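Local coordinates for protein glycerol-3-phosphate dehydrogenase [NAD(+)] 1 (Saccharomyces cerevisiae, PDB 4FGW) that catalyses the NAD-dependent interconversion of dihydroxyacetone phosphate and glycerol 3-phosphate, the step by which yeast makes and accumulates glycerol under hyperosmotic stress, at residues Pro34-Ile40 / Val118-Asn124; Pro66-Val72 / Asn104-Asp110; Val248-Cys252 / Ser265-Gln269; Phe254-Trp260 / Met376-Pro380. All coordinates share one frame; numbering follows the deposited sequence.

Contact 1: Pro34-Ile40 / Val118-Asn124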
loop_
_atom_site.group_PDB
_atom_site.type_symbol
_atom_site.label_atom_id
_atom_site.label_comp_id
_atom_site.label_asym_id
_atom_site.label_seq_id
_atom_site.Cartn_x
_atom_site.Cartn_y
_atom_site.Cartn_z
ATOM N N PRO A 34 12.298 -36.872 12.838
ATOM C CA PRO A 34 12.364 -35.609 12.066
ATOM C C PRO A 34 11.280 -35.570 10.991
ATOM O O PRO A 34 10.754 -36.620 10.605
ATOM C CB PRO A 34 13.776 -35.616 11.458
ATOM C CG PRO A 34 14.463 -36.851 12.014
ATOM C CD PRO A 34 13.378 -37.788 12.423
ATOM N N PHE A 35 10.925 -34.364 10.528
ATOM C CA PHE A 35 9.860 -34.190 9.540
ATOM C C PHE A 35 10.277 -34.383 8.088
ATOM O O PHE A 35 11.137 -33.660 7.581
ATOM C CB PHE A 35 9.111 -32.862 9.744
ATOM C CG PHE A 35 8.517 -32.669 11.122
ATOM C CD1 PHE A 35 7.494 -33.495 11.581
ATOM C CD2 PHE A 35 8.969 -31.650 11.953
ATOM C CE1 PHE A 35 6.951 -33.322 12.860
ATOM C CE2 PHE A 35 8.425 -31.475 13.233
ATOM C CZ PHE A 35 7.418 -32.310 13.676
ATOM N N LYS A 36 9.658 -35.371 7.422
ATOM C CA LYS A 36 9.883 -35.671 6.009
ATOM C C LYS A 36 8.967 -34.748 5.197
ATOM O O LYS A 36 7.763 -34.696 5.461
ATOM C CB LYS A 36 9.588 -37.149 5.725
ATOM C CG LYS A 36 10.535 -37.778 4.708
ATOM C CD LYS A 36 10.426 -39.305 4.681
ATOM C CE LYS A 36 11.412 -39.984 5.605
ATOM N NZ LYS A 36 11.328 -41.465 5.505
ATOM N N VAL A 37 9.545 -33.977 4.259
ATOM C CA VAL A 37 8.786 -33.007 3.453
ATOM C C VAL A 37 8.690 -33.416 1.977
ATOM O O VAL A 37 9.694 -33.784 1.364
ATOM C CB VAL A 37 9.298 -31.542 3.615
ATOM C CG1 VAL A 37 8.233 -30.530 3.186
ATOM C CG2 VAL A 37 9.755 -31.252 5.045
ATOM N N THR A 38 7.472 -33.336 1.414
ATOM C CA THR A 38 7.185 -33.612 0.006
ATOM C C THR A 38 6.444 -32.429 -0.620
ATOM O O THR A 38 5.500 -31.896 -0.033
ATOM C CB THR A 38 6.448 -34.956 -0.173
ATOM O OG1 THR A 38 7.289 -36.019 0.285
ATOM C CG2 THR A 38 6.033 -35.226 -1.625
ATOM N N VAL A 39 6.880 -32.035 -1.821
ATOM C CA VAL A 39 6.274 -30.964 -2.608
ATOM C C VAL A 39 5.540 -31.596 -3.800
ATOM O O VAL A 39 6.154 -32.319 -4.592
ATOM C CB VAL A 39 7.318 -29.899 -3.050
ATOM C CG1 VAL A 39 6.674 -28.796 -3.894
ATOM C CG2 VAL A 39 8.029 -29.299 -1.844
ATOM N N ILE A 40 4.226 -31.348 -3.906
ATOM C CA ILE A 40 3.407 -31.830 -5.028
ATOM C C ILE A 40 3.321 -30.638 -5.996
ATOM O O ILE A 40 2.549 -29.708 -5.732
ATOM C CB ILE A 40 2.000 -32.319 -4.547
ATOM C CG1 ILE A 40 2.067 -33.380 -3.404
ATOM C CG2 ILE A 40 1.116 -32.778 -5.719
ATOM C CD1 ILE A 40 2.843 -34.690 -3.654
ATOM N N VAL A 118 5.035 -39.350 4.910
ATOM C CA VAL A 118 5.551 -38.042 4.755
ATOM C C VAL A 118 4.823 -37.341 5.858
ATOM O O VAL A 118 3.731 -37.724 6.222
ATOM C CB VAL A 118 5.071 -37.499 3.436
ATOM C CG1 VAL A 118 3.606 -37.241 3.511
ATOM C CG2 VAL A 118 5.829 -36.290 3.034
ATOM N N ASP A 119 5.435 -36.303 6.383
ATOM C CA ASP A 119 4.923 -35.573 7.535
ATOM C C ASP A 119 4.295 -34.271 7.062
ATOM O O ASP A 119 3.189 -33.941 7.493
ATOM C CB ASP A 119 6.025 -35.325 8.577
ATOM C CG ASP A 119 6.570 -36.598 9.184
ATOM O OD1 ASP A 119 5.854 -37.219 10.001
ATOM O OD2 ASP A 119 7.710 -36.977 8.841
ATOM N N ILE A 120 4.991 -33.541 6.160
ATOM C CA ILE A 120 4.529 -32.258 5.623
ATOM C C ILE A 120 4.385 -32.303 4.096
ATOM O O ILE A 120 5.356 -32.603 3.393
ATOM C CB ILE A 120 5.431 -31.066 6.089
ATOM C CG1 ILE A 120 5.715 -31.108 7.618
ATOM C CG2 ILE A 120 4.826 -29.706 5.665
ATOM C CD1 ILE A 120 6.968 -30.337 8.083
ATOM N N ILE A 121 3.179 -31.984 3.588
ATOM C CA ILE A 121 2.926 -31.893 2.146
ATOM C C ILE A 121 2.786 -30.419 1.761
ATOM O O ILE A 121 1.988 -29.693 2.360
ATOM C CB ILE A 121 1.734 -32.756 1.622
ATOM C CG1 ILE A 121 1.952 -34.259 1.894
ATOM C CG2 ILE A 121 1.519 -32.519 0.113
ATOM C CD1 ILE A 121 0.734 -35.170 1.622
ATOM N N VAL A 122 3.576 -29.979 0.772
ATOM C CA VAL A 122 3.525 -28.610 0.257
ATOM C C VAL A 122 2.863 -28.715 -1.126
ATOM O O VAL A 122 3.458 -29.280 -2.046
ATOM C CB VAL A 122 4.920 -27.926 0.216
ATOM C CG1 VAL A 122 4.811 -26.488 -0.282
ATOM C CG2 VAL A 122 5.596 -27.966 1.582
ATOM N N PHE A 123 1.599 -28.272 -1.249
ATOM C CA PHE A 123 0.887 -28.343 -2.529
ATOM C C PHE A 123 1.235 -27.120 -3.344
ATOM O O PHE A 123 1.066 -25.992 -2.875
ATOM C CB PHE A 123 -0.629 -28.435 -2.331
ATOM C CG PHE A 123 -1.097 -29.731 -1.725
ATOM C CD1 PHE A 123 -1.301 -29.841 -0.353
ATOM C CD2 PHE A 123 -1.349 -30.842 -2.526
ATOM C CE1 PHE A 123 -1.756 -31.040 0.202
ATOM C CE2 PHE A 123 -1.798 -32.039 -1.967
ATOM C CZ PHE A 123 -2.006 -32.128 -0.609
ATOM N N ASN A 124 1.761 -27.342 -4.545
ATOM C CA ASN A 124 2.154 -26.262 -5.441
ATOM C C ASN A 124 1.932 -26.640 -6.913
ATOM O O ASN A 124 2.872 -26.734 -7.709
ATOM C CB ASN A 124 3.588 -25.799 -5.140
ATOM C CG ASN A 124 3.881 -24.383 -5.555
ATOM O OD1 ASN A 124 4.741 -23.722 -4.972
ATOM N ND2 ASN A 124 3.180 -23.879 -6.563
#
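Residues 35-40 and 120-123 run side by side as neighbouring parallel strands at the centre of a Rossmann-type nucleotide-binding fold, their axes 4.7 Å apart at closest and turned by 20°. In the usual parallel pattern the bonds of residues 36, 38 and 40 alternate between the two directions: Ile-120 N to Lys-36 O, Thr-38 N to Ile-120 O, Val-122 N to Thr-38 O, Ile-40 N to Val-122 O, and finally Asn-124 N to Ile-40 O (2.8 Å). Lys-36 O takes a second donor, Asp-119 N, at 3.0 Å, so two successive amides grip one carbonyl where the pairing begins. The carboxylate of Asp-119 extends the ladder by one rung, as Lys-36 N reaches its OD2 at 2.9 Å in an almost straight bond (178°) to the anti lone pair.

One face of the pair carries Val-37, Val-39, Ile-120 and Val-122. Val-37 turns CG1 anti to its own N (chi1 -160°), which sets that methyl 4.0 Å from Val-122 CG2; helices 44-59 and 215-222 cover this side. Ile-120 CD1 meets Phe-35 CB, while the CB of Asp-119 lies at the edge of the Phe-35 ring. The other face carries Thr-38, Ile-40, Ile-121 and Phe-123. Asn-124, just past the strand, packs beside Trp-45, which by similarity belongs to the NAD(+) site. Thr-38 OG1 bonds to Ser-114 O, and Ile-40 CG1 rests 3.7 Å from Ile-121 CG2.

Contact 2: Pro66-Val72 / Asn104-Asp110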
loop_
_atom_site.group_PDB
_atom_site.type_symbol
_atom_site.label_atom_id
_atom_site.label_comp_id
_atom_site.label_asym_id
_atom_site.label_seq_id
_atom_site.Cartn_x
_atom_site.Cartn_y
_atom_site.Cartn_z
ATOM N N PRO A 66 16.709 -35.303 5.904
ATOM C CA PRO A 66 17.629 -34.685 4.929
ATOM C C PRO A 66 17.092 -34.481 3.515
ATOM O O PRO A 66 17.329 -33.429 2.935
ATOM C CB PRO A 66 18.851 -35.619 4.945
ATOM C CG PRO A 66 18.741 -36.381 6.213
ATOM C CD PRO A 66 17.280 -36.550 6.452
ATOM N N ILE A 67 16.367 -35.480 2.981
ATOM C CA ILE A 67 15.838 -35.517 1.614
ATOM C C ILE A 67 14.426 -34.941 1.497
ATOM O O ILE A 67 13.556 -35.256 2.314
ATOM C CB ILE A 67 15.916 -36.963 1.030
ATOM C CG1 ILE A 67 17.216 -37.685 1.425
ATOM C CG2 ILE A 67 15.714 -36.988 -0.482
ATOM C CD1 ILE A 67 17.007 -38.832 2.419
ATOM N N VAL A 68 14.212 -34.136 0.462
ATOM C CA VAL A 68 12.889 -33.617 0.128
ATOM C C VAL A 68 12.493 -34.172 -1.213
ATOM O O VAL A 68 13.247 -34.088 -2.166
ATOM C CB VAL A 68 12.845 -32.067 0.055
ATOM C CG1 VAL A 68 11.600 -31.601 -0.648
ATOM C CG2 VAL A 68 12.901 -31.472 1.422
ATOM N N GLN A 69 11.303 -34.750 -1.256
ATOM C CA GLN A 69 10.732 -35.369 -2.447
ATOM C C GLN A 69 9.855 -34.359 -3.199
ATOM O O GLN A 69 9.143 -33.570 -2.576
ATOM C CB GLN A 69 9.916 -36.603 -2.062
ATOM C CG GLN A 69 9.970 -37.717 -3.107
ATOM C CD GLN A 69 11.217 -38.585 -3.096
ATOM O OE1 GLN A 69 11.499 -39.298 -4.063
ATOM N NE2 GLN A 69 11.984 -38.570 -2.010
ATOM N N MET A 70 9.933 -34.361 -4.533
ATOM C CA MET A 70 9.123 -33.480 -5.363
ATOM C C MET A 70 8.411 -34.298 -6.423
ATOM O O MET A 70 9.072 -34.923 -7.257
ATOM C CB MET A 70 9.959 -32.355 -5.996
ATOM C CG MET A 70 9.132 -31.409 -6.864
ATOM S SD MET A 70 10.040 -30.036 -7.597
ATOM C CE MET A 70 11.086 -30.889 -8.751
ATOM N N TRP A 71 7.062 -34.303 -6.390
ATOM C CA TRP A 71 6.294 -35.031 -7.389
ATOM C C TRP A 71 6.335 -34.309 -8.730
ATOM O O TRP A 71 5.867 -33.176 -8.851
ATOM C CB TRP A 71 4.852 -35.343 -6.955
ATOM C CG TRP A 71 4.079 -36.037 -8.043
ATOM C CD1 TRP A 71 4.287 -37.302 -8.516
ATOM C CD2 TRP A 71 3.089 -35.449 -8.900
ATOM N NE1 TRP A 71 3.442 -37.559 -9.569
ATOM C CE2 TRP A 71 2.697 -36.439 -9.831
ATOM C CE3 TRP A 71 2.478 -34.182 -8.960
ATOM C CZ2 TRP A 71 1.719 -36.206 -10.805
ATOM C CZ3 TRP A 71 1.507 -33.954 -9.923
ATOM C CH2 TRP A 71 1.132 -34.959 -10.828
ATOM N N VAL A 72 6.907 -34.987 -9.731
ATOM C CA VAL A 72 7.031 -34.486 -11.098
ATOM C C VAL A 72 6.178 -35.365 -12.013
ATOM O O VAL A 72 6.391 -36.575 -12.057
ATOM C CB VAL A 72 8.514 -34.443 -11.575
ATOM C CG1 VAL A 72 8.637 -33.801 -12.957
ATOM C CG2 VAL A 72 9.415 -33.731 -10.567
ATOM N N ASN A 104 19.729 -32.619 -2.196
ATOM C CA ASN A 104 18.725 -33.359 -1.464
ATOM C C ASN A 104 17.318 -33.183 -1.973
ATOM O O ASN A 104 16.371 -33.671 -1.387
ATOM C CB ASN A 104 18.769 -32.952 -0.005
ATOM C CG ASN A 104 19.042 -31.485 0.183
ATOM O OD1 ASN A 104 19.732 -30.867 -0.603
ATOM N ND2 ASN A 104 18.502 -30.929 1.234
ATOM N N LEU A 105 17.189 -32.454 -3.059
ATOM C CA LEU A 105 15.908 -32.278 -3.734
ATOM C C LEU A 105 15.787 -33.355 -4.810
ATOM O O LEU A 105 16.390 -33.241 -5.882
ATOM C CB LEU A 105 15.764 -30.856 -4.314
ATOM C CG LEU A 105 14.477 -30.508 -5.090
ATOM C CD1 LEU A 105 13.218 -30.934 -4.332
ATOM C CD2 LEU A 105 14.423 -29.024 -5.408
ATOM N N VAL A 106 15.030 -34.423 -4.493
ATOM C CA VAL A 106 14.831 -35.580 -5.364
ATOM C C VAL A 106 13.467 -35.546 -6.056
ATOM O O VAL A 106 12.436 -35.434 -5.391
ATOM C CB VAL A 106 15.102 -36.921 -4.614
ATOM C CG1 VAL A 106 14.757 -38.135 -5.475
ATOM C CG2 VAL A 106 16.550 -37.003 -4.144
ATOM N N ALA A 107 13.480 -35.655 -7.398
ATOM C CA ALA A 107 12.293 -35.687 -8.248
ATOM C C ALA A 107 11.695 -37.104 -8.247
ATOM O O ALA A 107 12.438 -38.086 -8.331
ATOM C CB ALA A 107 12.665 -35.276 -9.663
ATOM N N ASN A 108 10.366 -37.194 -8.157
ATOM C CA ASN A 108 9.667 -38.474 -8.124
ATOM C C ASN A 108 8.484 -38.510 -9.107
ATOM O O ASN A 108 7.607 -37.648 -9.023
ATOM C CB ASN A 108 9.218 -38.814 -6.701
ATOM C CG ASN A 108 9.054 -40.296 -6.471
ATOM O OD1 ASN A 108 8.292 -40.984 -7.161
ATOM N ND2 ASN A 108 9.780 -40.827 -5.500
ATOM N N PRO A 109 8.426 -39.498 -10.030
ATOM C CA PRO A 109 7.302 -39.532 -10.980
ATOM C C PRO A 109 6.012 -40.144 -10.429
ATOM O O PRO A 109 4.948 -39.953 -11.027
ATOM C CB PRO A 109 7.857 -40.333 -12.159
ATOM C CG PRO A 109 8.883 -41.232 -11.556
ATOM C CD PRO A 109 9.384 -40.597 -10.282
ATOM N N ASP A 110 6.111 -40.891 -9.306
ATOM C CA ASP A 110 4.987 -41.565 -8.655
ATOM C C ASP A 110 4.461 -40.729 -7.488
ATOM O O ASP A 110 5.196 -40.464 -6.534
ATOM C CB ASP A 110 5.396 -42.979 -8.196
ATOM C CG ASP A 110 4.244 -43.872 -7.780
ATOM O OD1 ASP A 110 3.580 -43.557 -6.764
ATOM O OD2 ASP A 110 4.051 -44.927 -8.422
#
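Asn-108 ND2 gives Gln-69 OE1 a short, nearly straight hydrogen bond (2.7 Å, 177°). The acceptor lies in the Asn-108 amide plane, but the two amides are turned 59° from each other. Gln-69 gets there through a bend at chi2 that swings its amide over toward Asn-108 of the neighbouring strand. Both polar atoms of the Asn-108 amide are engaged: ND2 also bonds to Asp-113 OD1, and OD1 accepts Asp-110 N at 3.1 Å in an Asx turn. With Gln-69 cut back to an alanine, Asn-108 ND2 would probably lose one of its two acceptors, and Val-106 CG1 the OE1 that now touches it.

At one end, Asn-104 ND2 reaches Pro-66 O (3.2 Å) and also Ala-54 O. At the other, Trp-71 NE1 bonds to Pro-109 O at 3.2 Å, bent to 135° and approaching from above the carbonyl plane. Between them runs a parallel ladder, from Val-68 N on Asn-104 O to Val-72 N on Asn-108 O.

Leu-105 CD1 packs on Met-70 CB (3.9 Å), and Val-72 CG2 on Ala-107 CB. These strands begin and end a beta-alpha-beta unit through helix 82-86, which touches Val-72 and Ala-107. Strand 105-108 forms the sheet's edge within this chain; helix 44-59 covers Val-68 and Leu-105, and helix 111-115 covers Gln-69, Trp-71 and Asn-108.

Contact 3: Val248-Cys252 / Ser265-Gln269; sequences VALGC and SAAIQ
Ser-265 O accepts Gln-269 N at 3.0 Å within its own helix and has Cys-252 SG 3.7 Å away across the contact. The side chain of Ser-265 makes a weak hydrogen bond from OG to Glu-256 OE2, one turn further along the helix that carries Cys-252. No hydrogen bond joins residues 248-252 to 265-269 directly. They are short pieces of helices 235-257, which bears Lys-245, by similarity the catalytic proton acceptor, and 261-283. Successive in the chain and packed antiparallel at 161°, with axes 8.8 Å apart, the two form a helical hairpin in the C-terminal domain.

Cys-252 SG, set beside its own backbone N with chi1 -66°, points into the groove between the helices, where it meets Gln-269 CG at 3.6 Å and Ile-268 CG2 at 3.7 Å. The same Ile-268 methyl lies 3.7 Å from Val-248 O and equally near Gly-251 C. The lack of a side chain at Gly-251 probably lets the methyl settle this low; a CB there would point toward Ile-268 and lie tight against CG2. The side chains of Val-248 and Ile-268 run antiparallel past one another, Val-248 CG1 reaching Ile-268 O at 3.6 Å and Ile-268 CG2 at 4.0 Å.

Val-248 also meets Leu-302, and Cys-252 and Gln-269 both meet Cys-306, of helix 296-307. Helix 261-283 also meets the second subunit: Ile-268 packs on Trp-193 and Gln-269 on Ile-303 of that chain. With every touching residue buried and no direct hydrogen bond across, cohesion rests on close packing: two methyls against backbone carbonyls and against each other, and a thiol against the Ile-268 methyl and the Gln-269 chain.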
loop_
_atom_site.group_PDB
_atom_site.type_symbol
_atom_site.label_atom_id
_atom_site.label_comp_id
_atom_site.label_asym_id
_atom_site.label_seq_id
_atom_site.Cartn_x
_atom_site.Cartn_y
_atom_site.Cartn_z
ATOM N N VAL A 248 -8.821 -5.117 -8.154
ATOM C CA VAL A 248 -8.305 -3.798 -7.798
ATOM C C VAL A 248 -7.269 -3.312 -8.846
ATOM O O VAL A 248 -7.334 -2.156 -9.275
ATOM C CB VAL A 248 -7.736 -3.769 -6.350
ATOM C CG1 VAL A 248 -7.312 -2.356 -5.951
ATOM C CG2 VAL A 248 -8.745 -4.330 -5.349
ATOM N N ALA A 249 -6.345 -4.199 -9.273
ATOM C CA ALA A 249 -5.317 -3.891 -10.277
ATOM C C ALA A 249 -5.940 -3.402 -11.594
ATOM O O ALA A 249 -5.350 -2.554 -12.271
ATOM C CB ALA A 249 -4.435 -5.109 -10.527
ATOM N N LEU A 250 -7.149 -3.907 -11.932
ATOM C CA LEU A 250 -7.884 -3.478 -13.123
ATOM C C LEU A 250 -8.317 -2.017 -12.980
ATOM O O LEU A 250 -8.090 -1.231 -13.897
ATOM C CB LEU A 250 -9.082 -4.392 -13.434
ATOM C CG LEU A 250 -8.774 -5.817 -13.937
ATOM C CD1 LEU A 250 -10.013 -6.674 -13.911
ATOM C CD2 LEU A 250 -8.212 -5.805 -15.362
ATOM N N GLY A 251 -8.857 -1.659 -11.808
ATOM C CA GLY A 251 -9.265 -0.297 -11.474
ATOM C C GLY A 251 -8.115 0.689 -11.531
ATOM O O GLY A 251 -8.316 1.833 -11.944
ATOM N N CYS A 252 -6.887 0.241 -11.150
ATOM C CA CYS A 252 -5.648 1.044 -11.197
ATOM C C CYS A 252 -5.222 1.310 -12.634
ATOM O O CYS A 252 -4.833 2.435 -12.958
ATOM C CB CYS A 252 -4.525 0.375 -10.412
ATOM S SG CYS A 252 -4.817 0.289 -8.636
ATOM N N SER A 265 -4.189 6.253 -8.812
ATOM C CA SER A 265 -3.905 4.823 -8.684
ATOM C C SER A 265 -3.847 4.420 -7.206
ATOM O O SER A 265 -4.505 3.455 -6.817
ATOM C CB SER A 265 -2.597 4.483 -9.391
ATOM O OG SER A 265 -2.362 3.086 -9.368
ATOM N N ALA A 266 -3.097 5.192 -6.379
ATOM C CA ALA A 266 -2.951 4.993 -4.930
ATOM C C ALA A 266 -4.319 5.045 -4.229
ATOM O O ALA A 266 -4.545 4.271 -3.298
ATOM C CB ALA A 266 -2.024 6.047 -4.355
ATOM N N ALA A 267 -5.239 5.924 -4.706
ATOM C CA ALA A 267 -6.610 6.058 -4.202
ATOM C C ALA A 267 -7.416 4.772 -4.437
ATOM O O ALA A 267 -8.101 4.330 -3.514
ATOM C CB ALA A 267 -7.303 7.248 -4.853
ATOM N N ILE A 268 -7.296 4.148 -5.639
ATOM C CA ILE A 268 -7.968 2.876 -5.966
ATOM C C ILE A 268 -7.413 1.739 -5.123
ATOM O O ILE A 268 -8.184 0.886 -4.685
ATOM C CB ILE A 268 -8.047 2.565 -7.504
ATOM C CG1 ILE A 268 -9.160 3.400 -8.143
ATOM C CG2 ILE A 268 -8.329 1.078 -7.810
ATOM C CD1 ILE A 268 -8.696 4.443 -8.852
ATOM N N GLN A 269 -6.090 1.751 -4.864
ATOM C CA GLN A 269 -5.438 0.763 -4.003
ATOM C C GLN A 269 -5.959 0.871 -2.573
ATOM O O GLN A 269 -6.230 -0.154 -1.948
ATOM C CB GLN A 269 -3.916 0.913 -4.046
ATOM C CG GLN A 269 -3.332 0.348 -5.331
ATOM C CD GLN A 269 -1.875 0.658 -5.524
ATOM O OE1 GLN A 269 -1.505 1.465 -6.372
ATOM N NE2 GLN A 269 -1.019 -0.018 -4.787
#

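Contact 4: Phe254-Trp260 / Met376-Pro380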
loop_
_atom_site.group_PDB
_atom_site.type_symbol
_atom_site.label_atom_id
_atom_site.label_comp_id
_atom_site.label_asym_id
_atom_site.label_seq_id
_atom_site.Cartn_x
_atom_site.Cartn_y
_atom_site.Cartn_z
ATOM N N PHE A 254 -7.151 1.220 -15.365
ATOM C CA PHE A 254 -8.147 2.111 -15.964
ATOM C C PHE A 254 -7.775 3.555 -15.677
ATOM O O PHE A 254 -7.674 4.375 -16.589
ATOM C CB PHE A 254 -9.556 1.828 -15.400
ATOM C CG PHE A 254 -10.148 0.468 -15.686
ATOM C CD1 PHE A 254 -11.075 -0.100 -14.819
ATOM C CD2 PHE A 254 -9.791 -0.241 -16.827
ATOM C CE1 PHE A 254 -11.620 -1.360 -15.081
ATOM C CE2 PHE A 254 -10.334 -1.497 -17.086
ATOM C CZ PHE A 254 -11.247 -2.049 -16.213
ATOM N N VAL A 255 -7.511 3.834 -14.408
ATOM C CA VAL A 255 -7.164 5.142 -13.885
ATOM C C VAL A 255 -5.805 5.684 -14.405
ATOM O O VAL A 255 -5.707 6.874 -14.713
ATOM C CB VAL A 255 -7.355 5.087 -12.355
ATOM C CG1 VAL A 255 -6.102 5.444 -11.569
ATOM C CG2 VAL A 255 -8.561 5.894 -11.925
ATOM N N GLU A 256 -4.802 4.796 -14.568
ATOM C CA GLU A 256 -3.479 5.126 -15.113
ATOM C C GLU A 256 -3.587 5.447 -16.611
ATOM O O GLU A 256 -3.120 6.504 -17.037
ATOM C CB GLU A 256 -2.497 3.967 -14.892
ATOM C CG GLU A 256 -1.902 3.923 -13.495
ATOM C CD GLU A 256 -0.895 2.819 -13.228
ATOM O OE1 GLU A 256 -0.556 2.069 -14.172
ATOM O OE2 GLU A 256 -0.452 2.695 -12.064
ATOM N N GLY A 257 -4.236 4.549 -17.367
ATOM C CA GLY A 257 -4.466 4.663 -18.804
ATOM C C GLY A 257 -5.220 5.912 -19.214
ATOM O O GLY A 257 -5.020 6.417 -20.322
ATOM N N LEU A 258 -6.091 6.420 -18.314
ATOM C CA LEU A 258 -6.860 7.654 -18.493
ATOM C C LEU A 258 -5.956 8.888 -18.287
ATOM O O LEU A 258 -6.373 10.011 -18.583
ATOM C CB LEU A 258 -8.042 7.703 -17.505
ATOM C CG LEU A 258 -9.313 6.926 -17.867
ATOM C CD1 LEU A 258 -10.219 6.785 -16.658
ATOM C CD2 LEU A 258 -10.082 7.600 -18.993
ATOM N N GLY A 259 -4.745 8.666 -17.769
ATOM C CA GLY A 259 -3.759 9.710 -17.506
ATOM C C GLY A 259 -3.940 10.421 -16.180
ATOM O O GLY A 259 -3.492 11.562 -16.029
ATOM N N TRP A 260 -4.576 9.752 -15.203
ATOM C CA TRP A 260 -4.824 10.354 -13.894
ATOM C C TRP A 260 -3.643 10.268 -12.915
ATOM O O TRP A 260 -3.642 10.959 -11.897
ATOM C CB TRP A 260 -6.165 9.892 -13.296
ATOM C CG TRP A 260 -7.388 10.199 -14.126
ATOM C CD1 TRP A 260 -7.451 10.966 -15.255
ATOM C CD2 TRP A 260 -8.727 9.763 -13.865
ATOM N NE1 TRP A 260 -8.740 11.006 -15.730
ATOM C CE2 TRP A 260 -9.548 10.288 -14.888
ATOM C CE3 TRP A 260 -9.323 9.000 -12.847
ATOM C CZ2 TRP A 260 -10.931 10.053 -14.937
ATOM C CZ3 TRP A 260 -10.682 8.733 -12.917
ATOM C CH2 TRP A 260 -11.476 9.273 -13.942
ATOM N N MET A 376 -16.016 4.277 -17.586
ATOM C CA MET A 376 -14.639 4.238 -17.050
ATOM C C MET A 376 -14.216 5.556 -16.391
ATOM O O MET A 376 -13.580 5.528 -15.337
ATOM C CB MET A 376 -13.617 3.795 -18.117
ATOM C CG MET A 376 -12.361 3.176 -17.565
ATOM S SD MET A 376 -11.138 2.887 -18.869
ATOM C CE MET A 376 -11.703 1.351 -19.516
ATOM N N LYS A 377 -14.581 6.703 -16.999
ATOM C CA LYS A 377 -14.307 8.049 -16.476
ATOM C C LYS A 377 -15.191 8.316 -15.244
ATOM O O LYS A 377 -14.884 9.204 -14.447
ATOM C CB LYS A 377 -14.604 9.123 -17.543
ATOM C CG LYS A 377 -13.804 9.001 -18.843
ATOM C CD LYS A 377 -14.061 10.181 -19.797
ATOM C CE LYS A 377 -15.357 10.079 -20.576
ATOM N NZ LYS A 377 -15.645 11.325 -21.334
ATOM N N ASN A 378 -16.298 7.555 -15.111
ATOM C CA ASN A 378 -17.272 7.656 -14.022
ATOM C C ASN A 378 -16.831 6.939 -12.745
ATOM O O ASN A 378 -17.552 7.001 -11.746
ATOM C CB ASN A 378 -18.635 7.128 -14.477
ATOM C CG ASN A 378 -19.310 7.907 -15.584
ATOM O OD1 ASN A 378 -20.276 7.431 -16.183
ATOM N ND2 ASN A 378 -18.862 9.125 -15.863
ATOM N N LEU A 379 -15.657 6.263 -12.775
ATOM C CA LEU A 379 -15.065 5.528 -11.651
ATOM C C LEU A 379 -15.095 6.314 -10.320
ATOM O O LEU A 379 -15.659 5.768 -9.369
ATOM C CB LEU A 379 -13.664 4.986 -12.019
ATOM C CG LEU A 379 -13.081 3.818 -11.214
ATOM C CD1 LEU A 379 -14.000 2.621 -11.201
ATOM C CD2 LEU A 379 -11.771 3.379 -11.812
ATOM N N PRO A 380 -14.635 7.604 -10.240
ATOM C CA PRO A 380 -14.749 8.356 -8.970
ATOM C C PRO A 380 -16.176 8.497 -8.432
ATOM O O PRO A 380 -16.373 8.365 -7.225
ATOM C CB PRO A 380 -14.167 9.728 -9.322
ATOM C CG PRO A 380 -13.254 9.466 -10.453
ATOM C CD PRO A 380 -13.949 8.425 -11.263
#
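Phe-254 and Met-376 supply the sulfur-aromatic part of this contact. The two side chains cross at about a right angle, with SD 4.7 Å from the ring centroid and 44° off its normal, an oblique Met-aromatic approach. Met-376 runs extended as far as its sulfur, with CG anti to the backbone N (chi1 -155°), and then bends at chi3, bringing CE to 3.7 Å from Phe-254 CD2. Loss of the thioether, as in an alanine at Met-376, is likely to open a gap beside the Phe-254 ring and deprive Leu-258 CD1 of the CG it now faces.

The remaining apolar contacts spread along the loop. Leu-379 CD2 lies 4.1 Å from Val-255 CG2, and Leu-258 CD2 meets the aliphatic Lys-377 CG at 4.0 Å. The Trp-260 indole and the Pro-380 ring reach toward each other from the two segments, Trp-260 CZ3 lying 3.6 Å from Pro-380 CG.

Backbone polar groups shape the two partners. Helix 235-257 closes in a Schellman motif, with Gly-259 at positive phi, Gly-259 N bonded to Glu-256 O at 2.8 Å and Trp-260 N to Val-255 O at 3.1 Å; the chain thereby turns so that Trp-260 faces residues 376-380. Those residues form a type I turn from Met-376 to Leu-379 before helix 379-383. Lys-377 O lies in the indole plane at its edge, 3.4 Å from Trp-260 CH2.

Trp-260 and Pro-380 both pack on Trp-193 of the second subunit. Across the two segments there are no hydrogen bonds, so the C-terminal turn is held to this helix end by sulfur, ring and methyl packing, while the hydrogen bond to Pro-380 O comes from His-228 NE2 of the second subunit and ties the turn to the dimer rather than to the helix.

How the contacts relate
Contacts 1 and 2 share one sheet: strands 35-40 and 67-71 are neighbours, joined by Val-39 N to Gln-69 O and Val-39 O to Trp-71 N, and contact 2 is nested within the loop that contact 1 closes. Contact 1 is buried at the sheet's middle, whereas contact 2, partly buried at its edge, adds side-chain amide bonds to the ladder. Contacts 3 and 4 belong to the C-terminal domain across the chain's centre, the centres of contacts 1 and 3 being about 37 Å apart. Both use helix 235-257, both touch the second subunit, and both rest on apolar packing, with no hydrogen bond across either: contact 3 in the core, contact 4 nearer the surface.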